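Local atomic coordinates of gamma-glutamyltranspeptidase (Ggt) (Helicobacter pylori 26695, PDB entry 5BPK), a protein that probably cleaves the gamma-glutamyl bond of glutathione and related compounds and passes the gamma-glutamyl group to water or an acceptor amino acid. Residues A[98-109]-A[254-265]; A[129-137]-A[243-251]. One frame throughout, in Å; residues are numbered along the deposited sequence.

Contact 1 of 2, residues A[98-109]-A[254-265]; sequences VALDFREKAPLK and EDLASYNVKWRK. With 4UD ((2S)-amino[(5S)-4,5-dihydro-1,2-oxazol-5-yl]acetic acid), chain O; EDO (1,2-ethanediol), chain M.
L100 lays CD1 over one face of the W263 indole, a CH-pi contact with the methyl 3.7 Å from the centroid of the six-membered ring. V98 CG2 and V261 flank this apolar patch, on one face of two antiparallel strands, 98-102 and 262-264, the central pair among the four that this chain gives to the Ntn-hydrolase sheet. A99 with R264 and D101 with K262 form the hydrogen-bonded pairs, L100 with W263 the non-hydrogen-bonded one between. On the face of A99 and D101, R264 grips D101 side-on: NE (2.8 Å) and NH2 (2.9 Å) both bond to OD2, almost in one plane with the carboxylate; D334 is a second partner of NH2. D101 OD1 accepts from R103 N, an Asx turn at the strand end, and R69 of the neighbouring chain bridges it too. There R103 turns off to bond carboxylate O9 of the bound acivicin-type ligand through NH1, held by a salt bridge to D43 of that chain. Y259 OH donates to R103 O from above the carbonyl plane. K105 slants across that ring, bends at chi3 (63°) and bonds N260 OD1 through NZ. At the helix end, L108 N meets the syn lone pair of D255 OD1 at 2.7 Å.

Contact 2 of 2, residues A[129-137]-A[243-251]; sequences DGYLAAGVP and DMKKNGGII
Y131 fills the contact with its ring, and the aromatic interactions come first. N247 lies over one face of the ring, its CB 3.5 Å from the centroid in a CH-pi contact, and its amide runs nearly parallel to the ring, the planes 14° apart. M244 comes to the ring edge instead: SD sits 5.5 Å from the centroid in a Met-aromatic contact, while the CE methyl reaches back to Y131 O. The first torsion of Y131, -69°, sets CG beside its own backbone N and sends the ring along the end of helix 234-246.

Among the polar contacts, Y131 OH donates to D243 OD2 at 2.7 Å. It arrives from above the carboxylate plane, and ring and carboxylate stand almost perpendicular. S192 is a further partner of the hydroxyl, and D31 N of the neighbouring chain bonds the same D243 oxygen. N247 ND2 turns back to D243 O, which fixes the amide over the ring. Two waters bridge the backbones, one between Y131 O and I250 N, the other between Y131 N and N247 O.

Apolar packing completes the contact. L132 CD1 meets I250 CG2 at 3.8 Å, and I251 CD1 lies near A134 CB, 3.6 Å from G135 O. Y131 CB packs on G249 CA at 3.8 Å.

At N247 the chain leaves the helix, and G248 has a positive phi (79°). N247 N and G249 N reach M244 O from opposite faces of its plane. Loop 129-137 packs on this helix C-terminus, where the positive-phi glycine and the six-to-one bond from G249 N to M244 O are features of a Schellman motif.

From the N terminus, strand 97-102 leads into 103-109, and the chain then passes through 129-137 to helix 139-150. A mainly helical stretch follows, up to helix 234-246, whose end and following turn meet 129-137 and close the inner loop, contact 2. Helix 253-257 and strand 262-271 come next and return to 98-109, closing the wider loop of contact 1 around it; the two nest without crossing. Their centres are about 17 Å apart, yet they touch: K105 O lies 2.7 Å from V136 N, a probable hydrogen bond, and P107 packs on I251. Contact 1 pairs the two central strands; contact 2 ties the loop before helix 139-150 to the end of helix 234-246.

Contact 1 of 2, residues A[98-109]-A[254-265]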
loop_
_atom_site.group_PDB
_atom_site.type_symbol
_atom_site.label_atom_id
_atom_site.label_comp_id
_atom_site.label_asym_id
_atom_site.label_seq_id
_atom_site.Cartn_x
_atom_site.Cartn_y
_atom_site.Cartn_z
ATOM N N VAL A 98 12.798 10.922 -3.889
ATOM C CA VAL A 98 11.996 10.781 -5.095
ATOM C C VAL A 98 10.877 9.794 -4.847
ATOM O O VAL A 98 10.957 8.979 -3.925
ATOM C CB VAL A 98 12.859 10.320 -6.294
ATOM C CG1 VAL A 98 14.027 11.295 -6.517
ATOM C CG2 VAL A 98 13.364 8.912 -6.078
ATOM N N ALA A 99 9.814 9.908 -5.635
ATOM C CA ALA A 99 8.665 9.011 -5.536
ATOM C C ALA A 99 8.438 8.403 -6.904
ATOM O O ALA A 99 8.399 9.123 -7.904
ATOM C CB ALA A 99 7.438 9.760 -5.085
ATOM N N LEU A 100 8.337 7.084 -6.959
ATOM C CA LEU A 100 8.040 6.387 -8.193
ATOM C C LEU A 100 6.574 5.945 -8.198
ATOM O O LEU A 100 6.137 5.211 -7.323
ATOM C CB LEU A 100 8.952 5.177 -8.353
ATOM C CG LEU A 100 8.743 4.330 -9.607
ATOM C CD1 LEU A 100 8.940 5.124 -10.875
ATOM C CD2 LEU A 100 9.653 3.103 -9.552
ATOM N N ASP A 101 5.846 6.416 -9.199
ATOM C CA ASP A 101 4.453 6.068 -9.449
ATOM C C ASP A 101 4.455 4.944 -10.488
ATOM O O ASP A 101 4.708 5.190 -11.675
ATOM C CB ASP A 101 3.727 7.342 -9.960
ATOM C CG ASP A 101 2.332 7.093 -10.522
ATOM O OD1 ASP A 101 1.861 5.940 -10.610
ATOM O OD2 ASP A 101 1.715 8.112 -10.921
ATOM N N PHE A 102 4.182 3.717 -10.034
ATOM C CA PHE A 102 3.866 2.610 -10.933
ATOM C C PHE A 102 2.439 2.085 -10.689
ATOM O O PHE A 102 2.158 0.893 -10.745
ATOM C CB PHE A 102 4.955 1.521 -10.930
ATOM C CG PHE A 102 5.232 0.868 -9.591
ATOM C CD1 PHE A 102 6.128 1.427 -8.692
ATOM C CD2 PHE A 102 4.703 -0.379 -9.299
ATOM C CE1 PHE A 102 6.428 0.784 -7.497
ATOM C CE2 PHE A 102 4.990 -1.023 -8.087
ATOM C CZ PHE A 102 5.863 -0.433 -7.188
ATOM N N ARG A 103 1.543 3.032 -10.440
ATOM C CA ARG A 103 0.120 2.758 -10.265
ATOM C C ARG A 103 -0.517 2.341 -11.588
ATOM O O ARG A 103 -0.159 2.847 -12.653
ATOM C CB ARG A 103 -0.560 4.014 -9.730
ATOM C CG ARG A 103 -2.051 3.916 -9.446
ATOM C CD ARG A 103 -2.379 2.984 -8.292
ATOM N NE ARG A 103 -3.705 3.280 -7.742
ATOM C CZ ARG A 103 -4.287 2.607 -6.752
ATOM N NH1 ARG A 103 -3.703 1.558 -6.208
ATOM N NH2 ARG A 103 -5.479 2.975 -6.309
ATOM N N GLU A 104 -1.503 1.446 -11.526
ATOM C CA GLU A 104 -2.221 1.052 -12.736
ATOM C C GLU A 104 -2.950 2.236 -13.358
ATOM O O GLU A 104 -3.339 3.185 -12.665
ATOM C CB GLU A 104 -3.222 -0.064 -12.479
ATOM C CG GLU A 104 -2.635 -1.331 -11.872
ATOM C CD GLU A 104 -2.792 -1.377 -10.363
ATOM O OE1 GLU A 104 -2.412 -0.384 -9.690
ATOM O OE2 GLU A 104 -3.289 -2.414 -9.868
ATOM N N LYS A 105 -3.147 2.152 -14.676
ATOM C CA LYS A 105 -3.918 3.138 -15.428
ATOM C C LYS A 105 -5.238 2.550 -15.888
ATOM O O LYS A 105 -5.299 1.371 -16.297
ATOM C CB LYS A 105 -3.146 3.567 -16.665
ATOM C CG LYS A 105 -1.859 4.304 -16.382
ATOM C CD LYS A 105 -0.947 4.356 -17.606
ATOM C CE LYS A 105 -1.533 5.121 -18.792
ATOM N NZ LYS A 105 -0.596 5.133 -19.966
ATOM N N ALA A 106 -6.279 3.374 -15.902
ATOM C CA ALA A 106 -7.515 2.969 -16.552
ATOM C C ALA A 106 -7.204 2.717 -18.021
ATOM O O ALA A 106 -6.485 3.497 -18.628
ATOM C CB ALA A 106 -8.594 4.036 -16.390
ATOM N N PRO A 107 -7.755 1.630 -18.605
ATOM C CA PRO A 107 -7.430 1.358 -19.997
ATOM C C PRO A 107 -7.960 2.431 -20.944
ATOM O O PRO A 107 -8.836 3.228 -20.574
ATOM C CB PRO A 107 -8.112 0.008 -20.253
ATOM C CG PRO A 107 -8.178 -0.630 -18.920
ATOM C CD PRO A 107 -8.471 0.502 -17.988
ATOM N N LEU A 108 -7.444 2.418 -22.171
ATOM C CA LEU A 108 -7.802 3.419 -23.179
ATOM C C LEU A 108 -9.297 3.435 -23.470
ATOM O O LEU A 108 -9.859 4.486 -23.800
ATOM C CB LEU A 108 -7.020 3.164 -24.477
ATOM C CG LEU A 108 -5.561 3.612 -24.454
ATOM C CD1 LEU A 108 -4.707 2.840 -25.470
ATOM C CD2 LEU A 108 -5.489 5.112 -24.687
ATOM N N LYS A 109 -9.942 2.275 -23.352
ATOM C CA LYS A 109 -11.380 2.171 -23.607
ATOM C C LYS A 109 -12.242 2.417 -22.366
ATOM O O LYS A 109 -13.457 2.323 -22.432
ATOM C CB LYS A 109 -11.709 0.827 -24.281
ATOM C CG LYS A 109 -11.246 0.775 -25.751
ATOM C CD LYS A 109 -10.054 -0.150 -26.002
ATOM C CE LYS A 109 -8.847 0.586 -26.601
ATOM N NZ LYS A 109 -7.560 -0.167 -26.436
ATOM N N GLU A 254 -2.107 -2.189 -27.064
ATOM C CA GLU A 254 -1.867 -0.748 -27.107
ATOM C C GLU A 254 -1.766 -0.166 -25.693
ATOM O O GLU A 254 -0.895 0.671 -25.421
ATOM C CB GLU A 254 -2.950 -0.012 -27.897
ATOM C CG GLU A 254 -2.585 1.454 -28.183
ATOM C CD GLU A 254 -3.656 2.223 -28.945
ATOM O OE1 GLU A 254 -4.717 1.640 -29.270
ATOM O OE2 GLU A 254 -3.429 3.424 -29.210
ATOM N N ASP A 255 -2.633 -0.623 -24.796
ATOM C CA ASP A 255 -2.557 -0.215 -23.390
ATOM C C ASP A 255 -1.201 -0.582 -22.800
ATOM O O ASP A 255 -0.554 0.224 -22.135
ATOM C CB ASP A 255 -3.646 -0.890 -22.557
ATOM C CG ASP A 255 -5.014 -0.278 -22.752
ATOM O OD1 ASP A 255 -5.161 0.936 -22.547
ATOM O OD2 ASP A 255 -5.958 -1.023 -23.072
ATOM N N LEU A 256 -0.771 -1.810 -23.056
ATOM C CA LEU A 256 0.445 -2.331 -22.447
ATOM C C LEU A 256 1.668 -1.593 -22.988
ATOM O O LEU A 256 2.538 -1.192 -22.217
ATOM C CB LEU A 256 0.560 -3.844 -22.660
ATOM C CG LEU A 256 -0.511 -4.684 -21.947
ATOM C CD1 LEU A 256 -0.619 -6.072 -22.570
ATOM C CD2 LEU A 256 -0.305 -4.782 -20.439
ATOM N N ALA A 257 1.710 -1.379 -24.309
ATOM C CA ALA A 257 2.834 -0.681 -24.942
ATOM C C ALA A 257 2.930 0.796 -24.538
ATOM O O ALA A 257 4.006 1.398 -24.638
ATOM C CB ALA A 257 2.754 -0.814 -26.471
ATOM N N SER A 258 1.809 1.365 -24.084
ATOM C CA SER A 258 1.759 2.761 -23.638
ATOM C C SER A 258 1.842 2.957 -22.110
ATOM O O SER A 258 1.788 4.106 -21.629
ATOM C CB SER A 258 0.513 3.465 -24.192
ATOM O OG SER A 258 -0.702 2.904 -23.725
ATOM N N TYR A 259 2.013 1.878 -21.350
ATOM C CA TYR A 259 2.114 2.013 -19.892
ATOM C C TYR A 259 3.414 2.728 -19.550
ATOM O O TYR A 259 4.487 2.336 -20.021
ATOM C CB TYR A 259 2.050 0.680 -19.108
ATOM C CG TYR A 259 2.109 1.028 -17.644
ATOM C CD1 TYR A 259 0.954 1.401 -16.973
ATOM C CD2 TYR A 259 3.330 1.167 -16.984
ATOM C CE1 TYR A 259 0.994 1.827 -15.671
ATOM C CE2 TYR A 259 3.389 1.609 -15.669
ATOM C CZ TYR A 259 2.211 1.946 -15.025
ATOM O OH TYR A 259 2.248 2.404 -13.738
ATOM N N ASN A 260 3.302 3.758 -18.712
ATOM C CA ASN A 260 4.422 4.594 -18.314
ATOM C C ASN A 260 4.475 4.753 -16.795
ATOM O O ASN A 260 3.459 5.082 -16.187
ATOM C CB ASN A 260 4.308 5.986 -18.989
ATOM C CG ASN A 260 2.921 6.688 -18.780
ATOM O OD1 ASN A 260 1.842 6.069 -18.862
ATOM N ND2 ASN A 260 2.965 8.008 -18.565
ATOM N N VAL A 261 5.624 4.480 -16.176
ATOM C CA VAL A 261 5.846 4.937 -14.788
ATOM C C VAL A 261 6.055 6.440 -14.813
ATOM O O VAL A 261 6.331 7.017 -15.865
ATOM C CB VAL A 261 7.075 4.273 -14.079
ATOM C CG1 VAL A 261 6.934 2.748 -14.057
ATOM C CG2 VAL A 261 8.400 4.713 -14.708
ATOM N N LYS A 262 5.900 7.076 -13.656
ATOM C CA LYS A 262 6.234 8.478 -13.500
ATOM C C LYS A 262 7.076 8.688 -12.259
ATOM O O LYS A 262 6.714 8.259 -11.165
ATOM C CB LYS A 262 4.979 9.326 -13.437
ATOM C CG LYS A 262 4.262 9.350 -14.792
ATOM C CD LYS A 262 3.193 10.408 -14.881
ATOM C CE LYS A 262 3.739 11.813 -14.709
ATOM N NZ LYS A 262 2.787 12.834 -15.243
ATOM N N TRP A 263 8.229 9.324 -12.442
ATOM C CA TRP A 263 9.008 9.811 -11.313
ATOM C C TRP A 263 8.430 11.141 -10.874
ATOM O O TRP A 263 8.418 12.109 -11.642
ATOM C CB TRP A 263 10.472 9.983 -11.688
ATOM C CG TRP A 263 11.147 8.707 -12.007
ATOM C CD1 TRP A 263 11.405 8.200 -13.246
ATOM C CD2 TRP A 263 11.661 7.759 -11.068
ATOM N NE1 TRP A 263 12.043 6.990 -13.138
ATOM C CE2 TRP A 263 12.224 6.695 -11.813
ATOM C CE3 TRP A 263 11.716 7.709 -9.673
ATOM C CZ2 TRP A 263 12.833 5.593 -11.200
ATOM C CZ3 TRP A 263 12.323 6.625 -9.072
ATOM C CH2 TRP A 263 12.867 5.576 -9.834
ATOM N N ARG A 264 7.934 11.179 -9.647
ATOM C CA ARG A 264 7.249 12.342 -9.124
ATOM C C ARG A 264 7.980 12.871 -7.908
ATOM O O ARG A 264 8.708 12.140 -7.229
ATOM C CB ARG A 264 5.816 11.985 -8.744
ATOM C CG ARG A 264 5.000 11.358 -9.877
ATOM C CD ARG A 264 3.549 11.344 -9.510
ATOM N NE ARG A 264 2.635 10.702 -10.453
ATOM C CZ ARG A 264 1.890 11.347 -11.353
ATOM N NH1 ARG A 264 1.988 12.660 -11.502
ATOM N NH2 ARG A 264 1.034 10.666 -12.114
ATOM N N LYS A 265 7.742 14.138 -7.603
ATOM C CA LYS A 265 8.168 14.691 -6.339
ATOM C C LYS A 265 7.319 14.076 -5.232
ATOM O O LYS A 265 6.095 13.963 -5.375
ATOM C CB LYS A 265 8.006 16.196 -6.331
ATOM C CG LYS A 265 8.964 16.921 -7.264
ATOM C CD LYS A 265 8.842 18.416 -7.067
ATOM C CE LYS A 265 9.686 19.199 -8.051
ATOM N NZ LYS A 265 9.523 20.668 -7.838
HETATM C C3 4UD O . -3.931 -2.471 -0.058
HETATM C C4 4UD O . -4.517 -0.860 -1.469
HETATM C C5 4UD O . -4.867 -2.313 -1.205
HETATM C C6 4UD O . -5.631 -0.012 -2.100
HETATM C C8 4UD O . -5.038 1.354 -2.357
HETATM O O9 4UD O . -4.371 1.568 -3.340
HETATM O O10 4UD O . -5.240 2.364 -1.479
HETATM N N7 4UD O . -6.051 -0.583 -3.387
HETATM O O2 4UD O . -4.222 -0.298 -0.193
HETATM N N1 4UD O . -3.630 -1.317 0.437
HETATM C C1 EDO M . 12.702 4.705 -16.106
HETATM O O1 EDO M . 11.796 5.803 -15.985
HETATM C C2 EDO M . 13.785 4.815 -15.038
HETATM O O2 EDO M . 14.881 3.939 -15.335
HETATM O O HOH W 1 -1.211 2.397 -20.426
HETATM O O HOH W 2 -2.144 4.984 -22.945
#

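Contact 2 of 2, residues A[129-137]-A[243-251]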
loop_
_atom_site.group_PDB
_atom_site.type_symbol
_atom_site.label_atom_id
_atom_site.label_comp_id
_atom_site.label_asym_id
_atom_site.label_seq_id
_atom_site.Cartn_x
_atom_site.Cartn_y
_atom_site.Cartn_z
ATOM N N ASP A 129 -14.718 -8.402 -9.347
ATOM C CA ASP A 129 -14.387 -9.745 -9.829
ATOM C C ASP A 129 -14.247 -9.718 -11.350
ATOM O O ASP A 129 -15.141 -9.232 -12.059
ATOM C CB ASP A 129 -15.499 -10.753 -9.471
ATOM C CG ASP A 129 -15.655 -10.991 -7.975
ATOM O OD1 ASP A 129 -14.832 -10.494 -7.168
ATOM O OD2 ASP A 129 -16.629 -11.699 -7.610
ATOM N N GLY A 130 -13.151 -10.272 -11.860
ATOM C CA GLY A 130 -12.976 -10.475 -13.292
ATOM C C GLY A 130 -12.176 -9.429 -14.038
ATOM O O GLY A 130 -11.506 -8.588 -13.440
ATOM N N TYR A 131 -12.291 -9.472 -15.361
ATOM C CA TYR A 131 -11.335 -8.838 -16.263
ATOM C C TYR A 131 -11.536 -7.328 -16.460
ATOM O O TYR A 131 -10.564 -6.600 -16.698
ATOM C CB TYR A 131 -11.341 -9.551 -17.621
ATOM C CG TYR A 131 -10.767 -10.963 -17.605
ATOM C CD1 TYR A 131 -11.462 -12.028 -17.020
ATOM C CD2 TYR A 131 -9.529 -11.229 -18.177
ATOM C CE1 TYR A 131 -10.936 -13.322 -17.019
ATOM C CE2 TYR A 131 -8.988 -12.511 -18.174
ATOM C CZ TYR A 131 -9.693 -13.556 -17.587
ATOM O OH TYR A 131 -9.168 -14.829 -17.594
ATOM N N LEU A 132 -12.780 -6.862 -16.347
ATOM C CA LEU A 132 -13.094 -5.435 -16.484
ATOM C C LEU A 132 -12.651 -4.637 -15.245
ATOM O O LEU A 132 -12.484 -3.424 -15.313
ATOM C CB LEU A 132 -14.589 -5.218 -16.732
ATOM C CG LEU A 132 -14.920 -3.858 -17.358
ATOM C CD1 LEU A 132 -14.266 -3.724 -18.734
ATOM C CD2 LEU A 132 -16.425 -3.651 -17.471
ATOM N N ALA A 133 -12.466 -5.333 -14.126
ATOM C CA ALA A 133 -12.042 -4.711 -12.868
ATOM C C ALA A 133 -10.582 -4.263 -12.888
ATOM O O ALA A 133 -10.143 -3.570 -11.961
ATOM C CB ALA A 133 -12.251 -5.676 -11.705
ATOM N N ALA A 134 -9.829 -4.668 -13.910
ATOM C CA ALA A 134 -8.366 -4.447 -13.936
ATOM C C ALA A 134 -7.933 -3.157 -14.621
ATOM O O ALA A 134 -8.389 -2.838 -15.727
ATOM C CB ALA A 134 -7.670 -5.623 -14.601
ATOM N N GLY A 135 -7.020 -2.437 -13.968
ATOM C CA GLY A 135 -6.232 -1.396 -14.613
ATOM C C GLY A 135 -5.000 -1.987 -15.279
ATOM O O GLY A 135 -4.633 -3.139 -15.033
ATOM N N VAL A 136 -4.351 -1.196 -16.129
ATOM C CA VAL A 136 -3.141 -1.652 -16.819
ATOM C C VAL A 136 -2.006 -1.838 -15.799
ATOM O O VAL A 136 -1.650 -0.884 -15.127
ATOM C CB VAL A 136 -2.700 -0.646 -17.908
ATOM C CG1 VAL A 136 -1.540 -1.221 -18.690
ATOM C CG2 VAL A 136 -3.867 -0.313 -18.844
ATOM N N PRO A 137 -1.447 -3.066 -15.667
ATOM C CA PRO A 137 -0.444 -3.302 -14.614
ATOM C C PRO A 137 0.824 -2.454 -14.746
ATOM O O PRO A 137 1.369 -2.309 -15.856
ATOM C CB PRO A 137 -0.082 -4.768 -14.798
ATOM C CG PRO A 137 -1.319 -5.388 -15.414
ATOM C CD PRO A 137 -1.832 -4.318 -16.344
ATOM N N ASP A 243 -6.840 -12.999 -23.652
ATOM C CA ASP A 243 -7.676 -13.386 -22.519
ATOM C C ASP A 243 -8.686 -12.279 -22.183
ATOM O O ASP A 243 -9.831 -12.563 -21.818
ATOM C CB ASP A 243 -6.807 -13.767 -21.298
ATOM C CG ASP A 243 -7.425 -14.873 -20.458
ATOM O OD1 ASP A 243 -8.284 -15.633 -20.993
ATOM O OD2 ASP A 243 -7.043 -14.999 -19.269
ATOM N N MET A 244 -8.263 -11.020 -22.327
ATOM C CA MET A 244 -9.164 -9.876 -22.163
ATOM C C MET A 244 -10.338 -9.922 -23.143
ATOM O O MET A 244 -11.495 -9.790 -22.739
ATOM C CB MET A 244 -8.399 -8.563 -22.315
ATOM C CG MET A 244 -7.551 -8.226 -21.090
ATOM S SD MET A 244 -8.540 -7.533 -19.751
ATOM C CE MET A 244 -7.482 -7.724 -18.307
ATOM N N LYS A 245 -10.029 -10.111 -24.424
ATOM C CA LYS A 245 -11.059 -10.202 -25.467
ATOM C C LYS A 245 -12.046 -11.347 -25.194
ATOM O O LYS A 245 -13.250 -11.190 -25.369
ATOM C CB LYS A 245 -10.398 -10.360 -26.839
ATOM C CG LYS A 245 -11.362 -10.292 -28.028
ATOM N N LYS A 246 -11.518 -12.483 -24.745
ATOM C CA LYS A 246 -12.310 -13.688 -24.461
ATOM C C LYS A 246 -13.282 -13.546 -23.287
ATOM O O LYS A 246 -14.337 -14.183 -23.272
ATOM C CB LYS A 246 -11.345 -14.852 -24.195
ATOM C CG LYS A 246 -11.977 -16.217 -23.988
ATOM C CD LYS A 246 -10.902 -17.269 -23.749
ATOM C CE LYS A 246 -11.504 -18.649 -23.511
ATOM N NZ LYS A 246 -10.562 -19.563 -22.802
ATOM N N ASN A 247 -12.941 -12.697 -22.318
ATOM C CA ASN A 247 -13.618 -12.673 -21.029
ATOM C C ASN A 247 -14.191 -11.309 -20.636
ATOM O O ASN A 247 -14.384 -11.028 -19.454
ATOM C CB ASN A 247 -12.643 -13.171 -19.964
ATOM C CG ASN A 247 -12.377 -14.652 -20.079
ATOM O OD1 ASN A 247 -13.251 -15.472 -19.781
ATOM N ND2 ASN A 247 -11.173 -15.010 -20.517
ATOM N N GLY A 248 -14.447 -10.462 -21.625
ATOM C CA GLY A 248 -15.175 -9.219 -21.397
ATOM C C GLY A 248 -14.350 -8.087 -20.807
ATOM O O GLY A 248 -14.904 -7.131 -20.266
ATOM N N GLY A 249 -13.031 -8.195 -20.910
ATOM C CA GLY A 249 -12.130 -7.135 -20.467
ATOM C C GLY A 249 -11.771 -6.223 -21.621
ATOM O O GLY A 249 -12.125 -6.499 -22.769
ATOM N N ILE A 250 -11.016 -5.165 -21.330
ATOM C CA ILE A 250 -10.704 -4.151 -22.335
ATOM C C ILE A 250 -9.217 -3.797 -22.511
ATOM O O ILE A 250 -8.875 -2.976 -23.364
ATOM C CB ILE A 250 -11.519 -2.849 -22.090
ATOM C CG1 ILE A 250 -11.242 -2.257 -20.706
ATOM C CG2 ILE A 250 -13.015 -3.109 -22.255
ATOM C CD1 ILE A 250 -11.761 -0.822 -20.561
ATOM N N ILE A 251 -8.330 -4.416 -21.738
ATOM C CA ILE A 251 -6.901 -4.132 -21.870
ATOM C C ILE A 251 -6.363 -4.776 -23.143
ATOM O O ILE A 251 -6.636 -5.945 -23.428
ATOM C CB ILE A 251 -6.095 -4.597 -20.646
ATOM C CG1 ILE A 251 -6.529 -3.796 -19.420
ATOM C CG2 ILE A 251 -4.582 -4.425 -20.891
ATOM C CD1 ILE A 251 -6.011 -4.337 -18.114
HETATM O O HOH W 3 -10.220 -4.645 -18.611
HETATM O O HOH W 4 -14.766 -10.964 -16.305
#